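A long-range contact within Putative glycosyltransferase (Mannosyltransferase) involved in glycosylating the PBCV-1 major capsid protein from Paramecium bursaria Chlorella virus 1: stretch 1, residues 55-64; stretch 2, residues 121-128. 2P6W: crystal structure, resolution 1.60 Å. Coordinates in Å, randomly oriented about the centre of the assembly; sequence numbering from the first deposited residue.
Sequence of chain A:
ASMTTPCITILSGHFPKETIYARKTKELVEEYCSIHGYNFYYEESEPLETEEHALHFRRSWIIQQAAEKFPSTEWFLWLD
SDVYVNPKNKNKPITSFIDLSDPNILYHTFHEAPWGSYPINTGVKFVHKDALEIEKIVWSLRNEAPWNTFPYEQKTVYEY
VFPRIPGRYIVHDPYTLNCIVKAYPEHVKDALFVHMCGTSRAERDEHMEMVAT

Stretch 1 (55-64) LHFRRSWIIQ
Stretch 2 121-128: NTGVKFVH

Helix 59-64 lies across strand 124-128 with axes 11.7 Å apart at closest approach and N-to-C directions 44° apart. Val124 to Val127 are extended (phi -95° to -151°, psi 120° to 129°); Thr122 is at -94/21, Gly123 at -64/-22. The register sets Arg59 CA 9.7 Å from Gly123 CA and Ile63 CA 9.0 Å from Val127 CA. The contact buries 238 Å², and no direct hydrogen bond is clear.

Arg59 points toward stretch 2 and has the largest area covered by the other stretch, 57 Å². Its chi angles of 64°, -165°, 75° and -164° fold the chain back so that NE donates to His56 O at 2.9 Å. The guanidinium presents its edge to Thr122 O and Gly123 N, with NH1 3.0 Å from Thr122 O. Gly123 has no side chain; an ideal CB would clash with Asn121 OD1 at 3.0 Å, which instead accepts from Gly123 N at 2.9 Å.

Water supplies two bridges. His56 (chi1 t, chi2 -83°) brings NE2 2.7 Å from water 1, which donates to the Thr122 hydroxyl, OG1 (chi1 p), at 2.7 Å. Lys125 runs t, t, p, t; its buried NZ donates to water 2 at 3.0 Å, which donates weakly to Arg59 O at 3.1 Å.

Farther along, branched, buried Ile63 (t, t) and Val127 (chi1 t) suit an apolar contact, Ile63 CD1 3.7 Å from Val127 CB.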

ATOM      1  N   LEU A  55     -12.825  -3.994  -6.021  1.00 25.86           N
ATOM      2  CA  LEU A  55     -12.003  -2.787  -5.986  1.00 25.29           C
ATOM      3  C   LEU A  55     -10.868  -2.905  -4.990  1.00 24.99           C
ATOM      4  O   LEU A  55      -9.727  -2.551  -5.293  1.00 25.08           O
ATOM      5  CB  LEU A  55     -12.861  -1.535  -5.703  1.00 25.86           C
ATOM      6  CG  LEU A  55     -13.824  -1.123  -6.827  1.00 26.81           C
ATOM      7  CD1 LEU A  55     -14.703   0.025  -6.351  1.00 28.23           C
ATOM      8  CD2 LEU A  55     -13.106  -0.770  -8.138  1.00 29.18           C
ATOM      9  N   HIS A  56     -11.174  -3.421  -3.801  1.00 23.11           N
ATOM     10  CA  HIS A  56     -10.141  -3.570  -2.782  1.00 23.69           C
ATOM     11  C   HIS A  56      -9.073  -4.580  -3.232  1.00 23.04           C
ATOM     12  O   HIS A  56      -7.868  -4.353  -3.045  1.00 23.75           O
ATOM     13  CB  HIS A  56     -10.750  -3.994  -1.457  1.00 23.44           C
ATOM     14  CG  HIS A  56      -9.784  -3.914  -0.325  1.00 25.51           C
ATOM     15  ND1 HIS A  56      -8.872  -4.916  -0.052  1.00 26.41           N
ATOM     16  CD2 HIS A  56      -9.547  -2.927   0.573  1.00 27.57           C
ATOM     17  CE1 HIS A  56      -8.141  -4.564   0.990  1.00 26.58           C
ATOM     18  NE2 HIS A  56      -8.523  -3.359   1.386  1.00 27.54           N
ATOM     19  N   PHE A  57      -9.514  -5.680  -3.841  1.00 22.70           N
ATOM     20  CA  PHE A  57      -8.593  -6.733  -4.270  1.00 22.15           C
ATOM     21  C   PHE A  57      -7.711  -6.315  -5.434  1.00 22.16           C
ATOM     22  O   PHE A  57      -6.702  -6.961  -5.700  1.00 22.05           O
ATOM     23  CB  PHE A  57      -9.353  -7.988  -4.674  1.00 21.95           C
ATOM     24  CG  PHE A  57      -9.627  -8.935  -3.535  1.00 21.50           C
ATOM     25  CD1 PHE A  57      -8.675  -9.903  -3.188  1.00 21.94           C
ATOM     26  CD2 PHE A  57     -10.839  -8.889  -2.838  1.00 21.76           C
ATOM     27  CE1 PHE A  57      -8.917 -10.797  -2.149  1.00 22.53           C
ATOM     28  CE2 PHE A  57     -11.091  -9.790  -1.785  1.00 19.56           C
ATOM     29  CZ  PHE A  57     -10.117 -10.751  -1.457  1.00 20.90           C
ATOM     30  N   ARG A  58      -8.102  -5.249  -6.134  1.00 21.92           N
ATOM     31  CA  ARG A  58      -7.398  -4.873  -7.367  1.00 22.83           C
ATOM     32  C   ARG A  58      -5.885  -4.670  -7.196  1.00 21.97           C
ATOM     33  O   ARG A  58      -5.127  -4.914  -8.140  1.00 21.88           O
ATOM     34  CB  ARG A  58      -8.034  -3.657  -8.050  1.00 23.15           C
ATOM     35  CG  ARG A  58      -7.644  -3.574  -9.522  1.00 25.73           C
ATOM     36  CD  ARG A  58      -8.505  -2.617 -10.305  1.00 28.24           C
ATOM     37  NE  ARG A  58      -8.409  -2.893 -11.743  1.00 30.96           N
ATOM     38  CZ  ARG A  58      -8.021  -2.012 -12.662  1.00 31.92           C
ATOM     39  NH1 ARG A  58      -7.715  -0.774 -12.321  1.00 30.27           N
ATOM     40  NH2 ARG A  58      -7.970  -2.374 -13.937  1.00 31.86           N
ATOM     41  N   ARG A  59      -5.438  -4.250  -6.010  1.00 22.19           N
ATOM     42  CA  ARG A  59      -3.998  -4.108  -5.739  1.00 21.81           C
ATOM     43  C   ARG A  59      -3.197  -5.394  -6.051  1.00 22.07           C
ATOM     44  O   ARG A  59      -2.042  -5.327  -6.478  1.00 22.65           O
ATOM     45  CB  ARG A  59      -3.778  -3.690  -4.295  1.00 21.74           C
ATOM     46  CG  ARG A  59      -4.225  -4.713  -3.296  1.00 21.35           C
ATOM     47  CD  ARG A  59      -4.322  -4.077  -1.901  1.00 22.71           C
ATOM     48  NE  ARG A  59      -5.517  -3.245  -1.845  1.00 22.08           N
ATOM     49  CZ  ARG A  59      -5.754  -2.330  -0.914  1.00 26.73           C
ATOM     50  NH1 ARG A  59      -4.866  -2.118   0.046  1.00 24.80           N
ATOM     51  NH2 ARG A  59      -6.877  -1.617  -0.959  1.00 25.40           N
ATOM     52  N   SER A  60      -3.816  -6.557  -5.841  1.00 21.46           N
ATOM     53  CA  SER A  60      -3.138  -7.836  -6.070  1.00 22.21           C
ATOM     54  C   SER A  60      -3.122  -8.229  -7.551  1.00 22.88           C
ATOM     55  O   SER A  60      -2.437  -9.186  -7.952  1.00 23.22           O
ATOM     56  CB  SER A  60      -3.768  -8.941  -5.217  1.00 22.31           C
ATOM     57  OG  SER A  60      -3.616  -8.643  -3.843  1.00 23.38           O
ATOM     58  N   TRP A  61      -3.902  -7.502  -8.354  1.00 22.54           N
ATOM     59  CA  TRP A  61      -3.828  -7.601  -9.808  1.00 23.06           C
ATOM     60  C   TRP A  61      -2.808  -6.588 -10.343  1.00 22.76           C
ATOM     61  O   TRP A  61      -1.990  -6.921 -11.217  1.00 23.51           O
ATOM     62  CB  TRP A  61      -5.215  -7.372 -10.416  1.00 23.24           C
ATOM     63  CG  TRP A  61      -5.273  -7.452 -11.921  1.00 23.02           C
ATOM     64  CD1 TRP A  61      -5.434  -8.570 -12.674  1.00 24.17           C
ATOM     65  CD2 TRP A  61      -5.192  -6.352 -12.833  1.00 23.54           C
ATOM     66  NE1 TRP A  61      -5.447  -8.242 -14.015  1.00 23.99           N
ATOM     67  CE2 TRP A  61      -5.287  -6.887 -14.135  1.00 25.16           C
ATOM     68  CE3 TRP A  61      -4.998  -4.967 -12.681  1.00 24.48           C
ATOM     69  CZ2 TRP A  61      -5.235  -6.085 -15.280  1.00 24.80           C
ATOM     70  CZ3 TRP A  61      -4.961  -4.171 -13.823  1.00 23.17           C
ATOM     71  CH2 TRP A  61      -5.068  -4.739 -15.106  1.00 23.24           C
ATOM     72  N   ILE A  62      -2.849  -5.365  -9.809  1.00 22.76           N
ATOM     73  CA  ILE A  62      -1.919  -4.290 -10.228  1.00 22.64           C
ATOM     74  C   ILE A  62      -0.450  -4.662  -9.975  1.00 23.35           C
ATOM     75  O   ILE A  62       0.443  -4.287 -10.750  1.00 23.18           O
ATOM     76  CB  ILE A  62      -2.273  -2.925  -9.584  1.00 22.48           C
ATOM     77  CG1 ILE A  62      -3.684  -2.497  -9.990  1.00 22.84           C
ATOM     78  CG2 ILE A  62      -1.230  -1.812  -9.934  1.00 22.98           C
ATOM     79  CD1 ILE A  62      -4.205  -1.359  -9.143  1.00 23.86           C
ATOM     80  N   ILE A  63      -0.174  -5.418  -8.910  1.00 22.92           N
ATOM     81  CA  ILE A  63       1.200  -5.862  -8.686  1.00 22.97           C
ATOM     82  C   ILE A  63       1.809  -6.638  -9.879  1.00 23.24           C
ATOM     83  O   ILE A  63       2.999  -6.468 -10.168  1.00 23.14           O
ATOM     84  CB  ILE A  63       1.359  -6.593  -7.326  1.00 22.55           C
ATOM     85  CG1 ILE A  63       2.833  -6.605  -6.905  1.00 22.90           C
ATOM     86  CG2 ILE A  63       0.699  -7.978  -7.359  1.00 23.51           C
ATOM     87  CD1 ILE A  63       3.055  -7.137  -5.507  1.00 24.34           C
ATOM     88  N   GLN A  64       1.027  -7.475 -10.576  1.00 23.37           N
ATOM     89  CA  GLN A  64       1.542  -8.155 -11.762  1.00 24.02           C
ATOM     90  C   GLN A  64       1.898  -7.150 -12.869  1.00 23.44           C
ATOM     91  O   GLN A  64       2.881  -7.321 -13.575  1.00 23.61           O
ATOM     92  CB  GLN A  64       0.609  -9.280 -12.291  1.00 24.42           C
ATOM     93  CG  GLN A  64       1.211  -9.930 -13.579  1.00 26.42           C
ATOM     94  CD  GLN A  64       0.550 -11.205 -14.105  1.00 26.50           C
ATOM     95  OE1 GLN A  64      -0.674 -11.468 -13.942  1.00 27.86           O
ATOM     96  NE2 GLN A  64       1.359 -11.991 -14.793  1.00 24.35           N
ATOM     97  N   ASN A 121      -3.301  -3.181   8.553  1.00 19.62           N
ATOM     98  CA  ASN A 121      -3.886  -2.283   7.570  1.00 20.80           C
ATOM     99  C   ASN A 121      -3.016  -2.317   6.321  1.00 20.28           C
ATOM    100  O   ASN A 121      -1.853  -1.899   6.365  1.00 20.91           O
ATOM    101  CB  ASN A 121      -3.963  -0.875   8.155  1.00 21.35           C
ATOM    102  CG  ASN A 121      -4.550   0.118   7.192  1.00 22.36           C
ATOM    103  OD1 ASN A 121      -3.996   0.366   6.112  1.00 21.96           O
ATOM    104  ND2 ASN A 121      -5.650   0.753   7.601  1.00 24.46           N
ATOM    105  N   THR A 122      -3.582  -2.818   5.214  1.00 20.40           N
ATOM    106  CA  THR A 122      -2.785  -3.070   4.011  1.00 20.90           C
ATOM    107  C   THR A 122      -2.804  -1.908   3.018  1.00 20.58           C
ATOM    108  O   THR A 122      -2.471  -2.088   1.844  1.00 20.89           O
ATOM    109  CB  THR A 122      -3.211  -4.380   3.304  1.00 21.14           C
ATOM    110  OG1 THR A 122      -4.623  -4.359   3.073  1.00 22.53           O
ATOM    111  CG2 THR A 122      -2.813  -5.619   4.143  1.00 19.69           C
ATOM    112  N   GLY A 123      -3.136  -0.710   3.511  1.00 21.01           N
ATOM    113  CA  GLY A 123      -3.045   0.512   2.703  1.00 20.22           C
ATOM    114  C   GLY A 123      -1.601   0.799   2.303  1.00 20.14           C
ATOM    115  O   GLY A 123      -1.337   1.522   1.335  1.00 20.50           O
ATOM    116  N   VAL A 124      -0.668   0.241   3.076  1.00 19.77           N
ATOM    117  CA  VAL A 124       0.775   0.233   2.772  1.00 19.85           C
ATOM    118  C   VAL A 124       1.240  -1.205   2.991  1.00 20.19           C
ATOM    119  O   VAL A 124       1.040  -1.747   4.081  1.00 20.46           O
ATOM    120  CB  VAL A 124       1.573   1.153   3.728  1.00 19.64           C
ATOM    121  CG1 VAL A 124       3.046   1.111   3.373  1.00 18.40           C
ATOM    122  CG2 VAL A 124       1.058   2.605   3.618  1.00 20.06           C
ATOM    123  N   LYS A 125       1.832  -1.818   1.963  1.00 20.63           N
ATOM    124  CA  LYS A 125       2.143  -3.252   2.016  1.00 20.02           C
ATOM    125  C   LYS A 125       3.356  -3.527   1.145  1.00 20.79           C
ATOM    126  O   LYS A 125       3.347  -3.224  -0.058  1.00 20.98           O
ATOM    127  CB  LYS A 125       0.947  -4.077   1.499  1.00 20.78           C
ATOM    128  CG  LYS A 125       1.172  -5.579   1.464  1.00 20.89           C
ATOM    129  CD  LYS A 125      -0.055  -6.337   0.921  1.00 21.34           C
ATOM    130  CE  LYS A 125      -0.251  -6.129  -0.585  1.00 22.52           C
ATOM    131  NZ  LYS A 125      -1.219  -7.178  -1.146  1.00 22.68           N
ATOM    132  N   PHE A 126       4.401  -4.084   1.762  1.00 20.49           N
ATOM    133  CA  PHE A 126       5.622  -4.488   1.066  1.00 20.50           C
ATOM    134  C   PHE A 126       5.515  -5.951   0.709  1.00 21.06           C
ATOM    135  O   PHE A 126       5.237  -6.777   1.573  1.00 20.79           O
ATOM    136  CB  PHE A 126       6.844  -4.351   1.982  1.00 20.06           C
ATOM    137  CG  PHE A 126       7.269  -2.933   2.254  1.00 19.39           C
ATOM    138  CD1 PHE A 126       8.333  -2.379   1.558  1.00 20.18           C
ATOM    139  CD2 PHE A 126       6.650  -2.171   3.256  1.00 21.02           C
ATOM    140  CE1 PHE A 126       8.769  -1.064   1.823  1.00 21.86           C
ATOM    141  CE2 PHE A 126       7.083  -0.849   3.523  1.00 21.62           C
ATOM    142  CZ  PHE A 126       8.146  -0.315   2.812  1.00 22.42           C
ATOM    143  N   VAL A 127       5.768  -6.259  -0.562  1.00 21.09           N
ATOM    144  CA  VAL A 127       5.677  -7.621  -1.085  1.00 20.79           C
ATOM    145  C   VAL A 127       6.978  -7.961  -1.818  1.00 20.45           C
ATOM    146  O   VAL A 127       7.326  -7.299  -2.799  1.00 20.74           O
ATOM    147  CB  VAL A 127       4.523  -7.740  -2.121  1.00 20.59           C
ATOM    148  CG1 VAL A 127       4.336  -9.199  -2.538  1.00 22.68           C
ATOM    149  CG2 VAL A 127       3.227  -7.182  -1.560  1.00 20.73           C
ATOM    150  N   HIS A 128       7.682  -9.002  -1.366  1.00 20.40           N
ATOM    151  CA  HIS A 128       8.928  -9.415  -1.998  1.00 20.73           C
ATOM    152  C   HIS A 128       8.612 -10.031  -3.355  1.00 20.25           C
ATOM    153  O   HIS A 128       7.538 -10.627  -3.535  1.00 21.13           O
ATOM    154  CB  HIS A 128       9.620 -10.463  -1.138  1.00 20.61           C
ATOM    155  CG  HIS A 128      11.025 -10.752  -1.560  1.00 21.17           C
ATOM    156  ND1 HIS A 128      11.343 -11.777  -2.428  1.00 23.24           N
ATOM    157  CD2 HIS A 128      12.196 -10.154  -1.244  1.00 23.48           C
ATOM    158  CE1 HIS A 128      12.646 -11.793  -2.631  1.00 25.00           C
ATOM    159  NE2 HIS A 128      13.192 -10.821  -1.922  1.00 23.49           N
TER
HETATM  160  O   HOH W   1      -6.579  -2.479   3.093  1.00 34.83           O
HETATM  161  O   HOH W   2      -0.627  -6.097  -3.865  1.00 24.86           O